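Local coordinates for protein alkaline phosphatase (PDB 7KWD) that probably removes phosphate groups from phosphorylated compounds, as a homodimeric metalloenzyme of the alkaline phosphatase family that binds zinc and magnesium, at residues Pro121-Phe125 with Phe126-Lys130; Val225-Gly229 with His230-Glu234; Glu249-Gln252 with Ala253-Arg257. One frame throughout, in Å; residues are numbered along the deposited sequence.

Interaction 1. Residues Pro121-Phe125 with Phe126-Lys130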
# COMPACT_ATOMS: atom_id res chain seq x y z
N PRO A 121 -7.60 23.81 22.95
CA PRO A 121 -8.14 22.48 23.18
C PRO A 121 -9.26 22.18 22.20
O PRO A 121 -9.99 23.06 21.76
CB PRO A 121 -8.67 22.53 24.63
CG PRO A 121 -8.98 23.94 24.85
CD PRO A 121 -7.87 24.70 24.11
N LEU A 122 -9.35 20.90 21.85
CA LEU A 122 -10.40 20.37 21.00
C LEU A 122 -11.26 19.44 21.82
O LEU A 122 -10.80 18.86 22.82
CB LEU A 122 -9.80 19.63 19.81
CG LEU A 122 -8.65 20.34 19.08
CD1 LEU A 122 -8.02 19.45 18.02
CD2 LEU A 122 -9.17 21.64 18.46
N LYS A 123 -12.51 19.28 21.41
CA LYS A 123 -13.40 18.37 22.10
C LYS A 123 -13.46 17.09 21.30
O LYS A 123 -13.97 17.10 20.17
CB LYS A 123 -14.79 18.97 22.24
CG LYS A 123 -15.75 18.16 23.10
CD LYS A 123 -17.04 18.96 23.22
CE LYS A 123 -18.14 18.23 23.94
NZ LYS A 123 -19.37 19.10 23.99
N PRO A 124 -12.94 15.98 21.81
CA PRO A 124 -12.92 14.74 21.04
C PRO A 124 -14.21 13.95 21.20
O PRO A 124 -14.95 14.09 22.18
CB PRO A 124 -11.73 13.96 21.64
CG PRO A 124 -11.67 14.44 23.09
CD PRO A 124 -12.33 15.80 23.16
N PHE A 125 -14.43 13.06 20.24
CA PHE A 125 -15.77 12.52 20.00
C PHE A 125 -16.29 11.71 21.17
O PHE A 125 -17.49 11.76 21.47
CB PHE A 125 -15.80 11.67 18.71
CG PHE A 125 -17.18 11.30 18.32
CD1 PHE A 125 -18.02 12.26 17.81
CD2 PHE A 125 -17.67 10.03 18.57
CE1 PHE A 125 -19.34 11.95 17.51
CE2 PHE A 125 -18.97 9.71 18.27
CZ PHE A 125 -19.81 10.68 17.75
N PHE A 126 -15.45 10.90 21.82
CA PHE A 126 -16.04 10.09 22.89
C PHE A 126 -16.38 10.95 24.12
O PHE A 126 -17.24 10.57 24.93
CB PHE A 126 -15.10 8.96 23.30
CG PHE A 126 -15.12 7.77 22.37
CD1 PHE A 126 -15.77 7.83 21.14
CD2 PHE A 126 -14.52 6.58 22.74
CE1 PHE A 126 -15.81 6.71 20.29
CE2 PHE A 126 -14.53 5.46 21.88
CZ PHE A 126 -15.18 5.53 20.67
N ALA A 127 -15.73 12.11 24.28
CA ALA A 127 -16.17 13.04 25.31
C ALA A 127 -17.56 13.59 24.98
O ALA A 127 -18.46 13.63 25.84
CB ALA A 127 -15.13 14.15 25.45
N ALA A 128 -17.79 13.95 23.72
CA ALA A 128 -19.12 14.36 23.31
C ALA A 128 -20.14 13.26 23.54
O ALA A 128 -21.27 13.52 23.93
CB ALA A 128 -19.13 14.74 21.83
N ALA A 129 -19.75 12.01 23.27
CA ALA A 129 -20.67 10.88 23.41
C ALA A 129 -21.04 10.66 24.88
O ALA A 129 -22.21 10.44 25.21
CB ALA A 129 -20.03 9.61 22.84
N LYS A 130 -20.05 10.73 25.76
CA LYS A 130 -20.31 10.60 27.18
C LYS A 130 -21.25 11.70 27.67
O LYS A 130 -22.19 11.44 28.42
CB LYS A 130 -19.00 10.62 27.96
CG LYS A 130 -19.29 10.39 29.46
CD LYS A 130 -18.04 10.31 30.30
CE LYS A 130 -17.72 8.88 30.66
NZ LYS A 130 -18.66 8.37 31.69
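The rings of Phe125 and Phe126 meet edge to edge at the first turn of helix 125-131: CD2 of Phe125 lies 3.9 Å from CD1 of Phe126, in the plane of the Phe126 ring. The two side chains run obliquely to each other. Phe125 holds CG anti to the backbone N (chi1 -171°), whereas Phe126 holds it beside that nitrogen (chi1 -79°). Farther out, the Phe126 ring makes an edge-to-face contact with Phe152 and packs on Val136, Leu138 and Val266 of strands 135-140 and 265-271.

Pro124 begins the helical bonding. Its O accepts from Ala128 N at 3.2 Å, with the donor in the carbonyl plane, and takes a weak, bent bond from Ala127 N. The next bond, Ala129 N to Phe125 O, measures 2.9 Å. Ring atom CD of Pro124 rests 4.0 Å from Ala127 CB, and the extended chain of Lys123 runs past Ala128, with CE 4.0 Å from its CA, before NZ forms a salt bridge with Glu131. With Pro124 at the N-cap, the bonds to Pro124 O and Phe125 O mark the N-terminal start of helix 125-131, which packs on strands 135-140 and 265-271.

Interaction 2. Residues Val225-Gly229 with His230-Glu234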
# COMPACT_ATOMS: atom_id res chain seq x y z
N VAL A 225 -5.36 -3.50 33.63
CA VAL A 225 -4.00 -3.11 33.24
C VAL A 225 -3.16 -4.37 33.40
O VAL A 225 -3.03 -4.89 34.51
CB VAL A 225 -3.47 -1.96 34.11
CG1 VAL A 225 -2.13 -1.51 33.67
CG2 VAL A 225 -4.38 -0.74 34.05
N PHE A 226 -2.61 -4.87 32.29
CA PHE A 226 -2.12 -6.23 32.24
C PHE A 226 -0.63 -6.40 32.00
O PHE A 226 -0.15 -7.54 31.98
CB PHE A 226 -2.90 -6.98 31.15
CG PHE A 226 -4.37 -6.95 31.36
CD1 PHE A 226 -4.98 -7.78 32.29
CD2 PHE A 226 -5.14 -6.03 30.68
CE1 PHE A 226 -6.36 -7.72 32.50
CE2 PHE A 226 -6.50 -5.95 30.87
CZ PHE A 226 -7.13 -6.79 31.78
N ALA A 227 0.11 -5.30 31.82
CA ALA A 227 1.55 -5.33 31.64
C ALA A 227 2.13 -4.02 32.13
O ALA A 227 1.41 -3.02 32.29
CB ALA A 227 1.93 -5.57 30.17
N ASP A 228 3.45 -4.01 32.36
CA ASP A 228 4.09 -2.78 32.82
C ASP A 228 3.94 -1.69 31.77
O ASP A 228 3.57 -0.56 32.09
CB ASP A 228 5.58 -2.98 33.12
CG ASP A 228 6.17 -1.77 33.82
OD1 ASP A 228 5.80 -1.54 35.00
OD2 ASP A 228 6.93 -1.02 33.19
N GLY A 229 4.28 -2.03 30.50
CA GLY A 229 4.09 -1.17 29.35
C GLY A 229 3.02 -1.72 28.41
O GLY A 229 1.95 -2.11 28.86
N HIS A 230 3.31 -1.79 27.11
CA HIS A 230 2.32 -2.33 26.18
C HIS A 230 2.08 -3.81 26.46
O HIS A 230 2.94 -4.52 26.97
CB HIS A 230 2.78 -2.19 24.75
CG HIS A 230 3.16 -0.80 24.38
ND1 HIS A 230 2.28 0.25 24.47
CD2 HIS A 230 4.31 -0.28 23.89
CE1 HIS A 230 2.87 1.36 24.08
NE2 HIS A 230 4.11 1.06 23.71
N VAL A 231 0.87 -4.26 26.14
CA VAL A 231 0.58 -5.70 26.22
C VAL A 231 1.46 -6.44 25.23
O VAL A 231 1.74 -5.90 24.13
CB VAL A 231 -0.91 -5.98 25.94
CG1 VAL A 231 -1.23 -7.44 26.10
CG2 VAL A 231 -1.75 -5.12 26.86
N PRO A 232 1.97 -7.62 25.56
CA PRO A 232 2.81 -8.35 24.61
C PRO A 232 2.12 -8.63 23.28
O PRO A 232 0.91 -8.86 23.20
CB PRO A 232 3.13 -9.66 25.36
CG PRO A 232 3.05 -9.29 26.83
CD PRO A 232 1.97 -8.23 26.91
N TYR A 233 2.95 -8.68 22.23
CA TYR A 233 2.50 -9.16 20.93
C TYR A 233 1.79 -10.50 21.03
O TYR A 233 2.19 -11.38 21.81
CB TYR A 233 3.69 -9.29 20.00
CG TYR A 233 4.38 -8.03 19.62
CD1 TYR A 233 3.81 -7.17 18.69
CD2 TYR A 233 5.64 -7.71 20.15
CE1 TYR A 233 4.48 -5.99 18.30
CE2 TYR A 233 6.30 -6.56 19.78
CZ TYR A 233 5.71 -5.70 18.85
OH TYR A 233 6.33 -4.54 18.46
N GLU A 234 0.78 -10.68 20.19
CA GLU A 234 0.14 -11.98 20.04
C GLU A 234 1.15 -13.12 19.85
O GLU A 234 1.00 -14.19 20.44
CB GLU A 234 -0.85 -11.95 18.87
CG GLU A 234 -1.52 -13.29 18.57
CD GLU A 234 -2.45 -13.80 19.67
OE1 GLU A 234 -2.85 -13.04 20.60
OE2 GLU A 234 -2.76 -15.00 19.61
O HOH W 1 5.02 -4.32 28.96
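His230 opens the second half of the loop with its carbonyl O beside the methyl of Ala227, 3.5 Å from Ala227 CB. The same oxygen accepts a hydrogen bond from a water at 2.9 Å, and that water in turn accepts from Gly229 N, also at 2.9 Å. One water thus ties two backbone groups together across the loop and satisfies both.

The imidazole of His230 leaves in another direction, with CG beside the backbone N (chi1 -54°). Both CB, at 3.7 Å, and CG of His230 lie against Gly229 C, while ND1 reaches Thr143 N. That hydrogen bond limits rotation of the ring, which also meets His146 edge-to-face and His276 with the planes at about 50°.

Val231 follows, with its CA 4.2 Å from Ala227 CB; its backbone bonds to Thr141, and its O receives Arg273 NH1. Pro232 touches the same methyl, its CD standing 4.2 Å from Ala227 CB, so this small side chain is a shared apolar point for both residues of the loop. Tyr233, the N-cap of helix 234-239, has a cation-pi contact with Arg273, and Glu234 enters the helix with salt bridges to Arg237 and Arg238.

The segment is a water-bridged connection between strand 222-225 and helix 234-239 at the border of the metal centre: the His230 side chain is about 8 Å from the bound magnesium, and its neighbour His146 is a predicted magnesium ligand, consistent with a second-shell position in an alkaline phosphatase active site.

Interaction 3. Residues Glu249-Gln252 with Ala253-Arg257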
# COMPACT_ATOMS: atom_id res chain seq x y z
N GLU A 249 -9.89 -11.48 24.40
CA GLU A 249 -10.31 -11.65 25.79
C GLU A 249 -10.71 -10.32 26.41
O GLU A 249 -11.62 -10.25 27.24
CB GLU A 249 -9.19 -12.30 26.62
CG GLU A 249 -9.10 -13.82 26.42
CD GLU A 249 -7.85 -14.48 27.01
OE1 GLU A 249 -6.75 -13.87 27.04
OE2 GLU A 249 -7.97 -15.64 27.43
N MET A 250 -9.99 -9.25 26.06
CA MET A 250 -10.33 -7.94 26.59
C MET A 250 -11.65 -7.44 26.02
O MET A 250 -12.51 -6.96 26.77
CB MET A 250 -9.19 -6.96 26.30
CG MET A 250 -7.96 -7.19 27.19
SD MET A 250 -6.70 -5.92 27.09
CE MET A 250 -5.76 -6.26 25.75
N VAL A 251 -11.87 -7.59 24.70
CA VAL A 251 -13.17 -7.21 24.14
C VAL A 251 -14.31 -8.03 24.76
O VAL A 251 -15.39 -7.49 25.05
CB VAL A 251 -13.13 -7.34 22.61
CG1 VAL A 251 -14.50 -7.08 22.04
CG2 VAL A 251 -12.13 -6.32 22.00
N GLN A 252 -14.11 -9.34 24.94
CA GLN A 252 -15.19 -10.17 25.51
C GLN A 252 -15.64 -9.63 26.86
O GLN A 252 -16.83 -9.71 27.20
CB GLN A 252 -14.73 -11.62 25.68
CG GLN A 252 -14.48 -12.32 24.37
CD GLN A 252 -13.97 -13.75 24.54
OE1 GLN A 252 -12.85 -13.99 25.05
NE2 GLN A 252 -14.76 -14.71 24.05
N ALA A 253 -14.72 -9.03 27.63
CA ALA A 253 -15.10 -8.45 28.92
C ALA A 253 -15.78 -7.10 28.74
O ALA A 253 -16.69 -6.76 29.51
CB ALA A 253 -13.87 -8.30 29.82
N ALA A 254 -15.36 -6.31 27.76
CA ALA A 254 -15.88 -4.95 27.66
C ALA A 254 -17.25 -4.92 27.01
O ALA A 254 -18.12 -4.15 27.43
CB ALA A 254 -14.91 -4.08 26.87
N LEU A 255 -17.44 -5.71 25.97
CA LEU A 255 -18.62 -5.55 25.13
C LEU A 255 -19.90 -5.76 25.91
O LEU A 255 -20.78 -4.88 25.87
CB LEU A 255 -18.49 -6.50 23.95
CG LEU A 255 -19.29 -6.28 22.68
CD1 LEU A 255 -19.17 -4.88 22.14
CD2 LEU A 255 -18.74 -7.32 21.66
N PRO A 256 -20.08 -6.85 26.64
CA PRO A 256 -21.32 -7.01 27.40
C PRO A 256 -21.56 -5.92 28.43
O PRO A 256 -22.72 -5.58 28.67
CB PRO A 256 -21.17 -8.38 28.07
CG PRO A 256 -19.71 -8.76 27.94
CD PRO A 256 -19.14 -7.98 26.79
N ARG A 257 -20.51 -5.34 29.04
CA ARG A 257 -20.72 -4.26 30.00
C ARG A 257 -21.22 -3.01 29.31
O ARG A 257 -22.16 -2.36 29.78
CB ARG A 257 -19.42 -3.95 30.73
CG ARG A 257 -18.94 -5.10 31.60
CD ARG A 257 -17.55 -4.84 32.18
NE ARG A 257 -17.30 -5.64 33.38
CZ ARG A 257 -16.90 -6.91 33.38
NH1 ARG A 257 -16.70 -7.56 32.24
NH2 ARG A 257 -16.72 -7.54 34.52
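Val251 and Leu255 touch across one turn of helix 247-259, CG1 of the valine lying 4.3 Å from CD2 of the leucine. Beneath them Leu255 N gives its hydrogen to Val251 O at 2.9 Å, a nearly straight bond with an N-H...O angle of 167°. Leu255 CB sits 3.4 Å from the same oxygen, and CG turned anti to the backbone N (chi1 -160°) places the CD2 methyl beside Val251. Ala254 N bonds to Met250 O at 3.1 Å, in the carbonyl plane, whereas both bonds of Ala253 N, to Glu249 O and Met250 O, are weak.

The regular pattern breaks at Pro256, which has no N-H to offer Gln252 O. Instead its CD and CG press on that oxygen, 2.9 and 3.1 Å away, and the helix kinks there. The next residue, Arg257, reaches back one turn to Ala253: NH1 donates to Ala253 O at 2.8 Å, the oxygen lying in the guanidinium plane at its edge. Arg257 NE is held by Ala219 O, so two backbone carbonyls fix the orientation of the group.

Outward, Val251 and Leu255 pack between helix 283-306, at Val296, Leu300 and Phe303, and strand 265-271, at Val269 and Leu267; Met250 and Ala254 lie on strands 135-140 and 176-178.

The three contacts follow one another along the chain, each closing before the next opens. Interactions 1 and 3 both bring helices against strands 135-140 and 265-271, yet their nearest atoms are about 11 Å apart and their centres about 23 Å. Their helices use alternating residues of these strands, Val136, Leu138, Val266 and Gln268 for interaction 1 but Val139, Leu267 and Val269 for interaction 3, consistent with opposite faces. Interaction 2 lies some 27 Å, centre to centre, from interaction 1. It touches interaction 3, from which its centre is about 17 Å away, through Phe226 CE2 and Met250 SD at 3.8 Å, and lies near the metals.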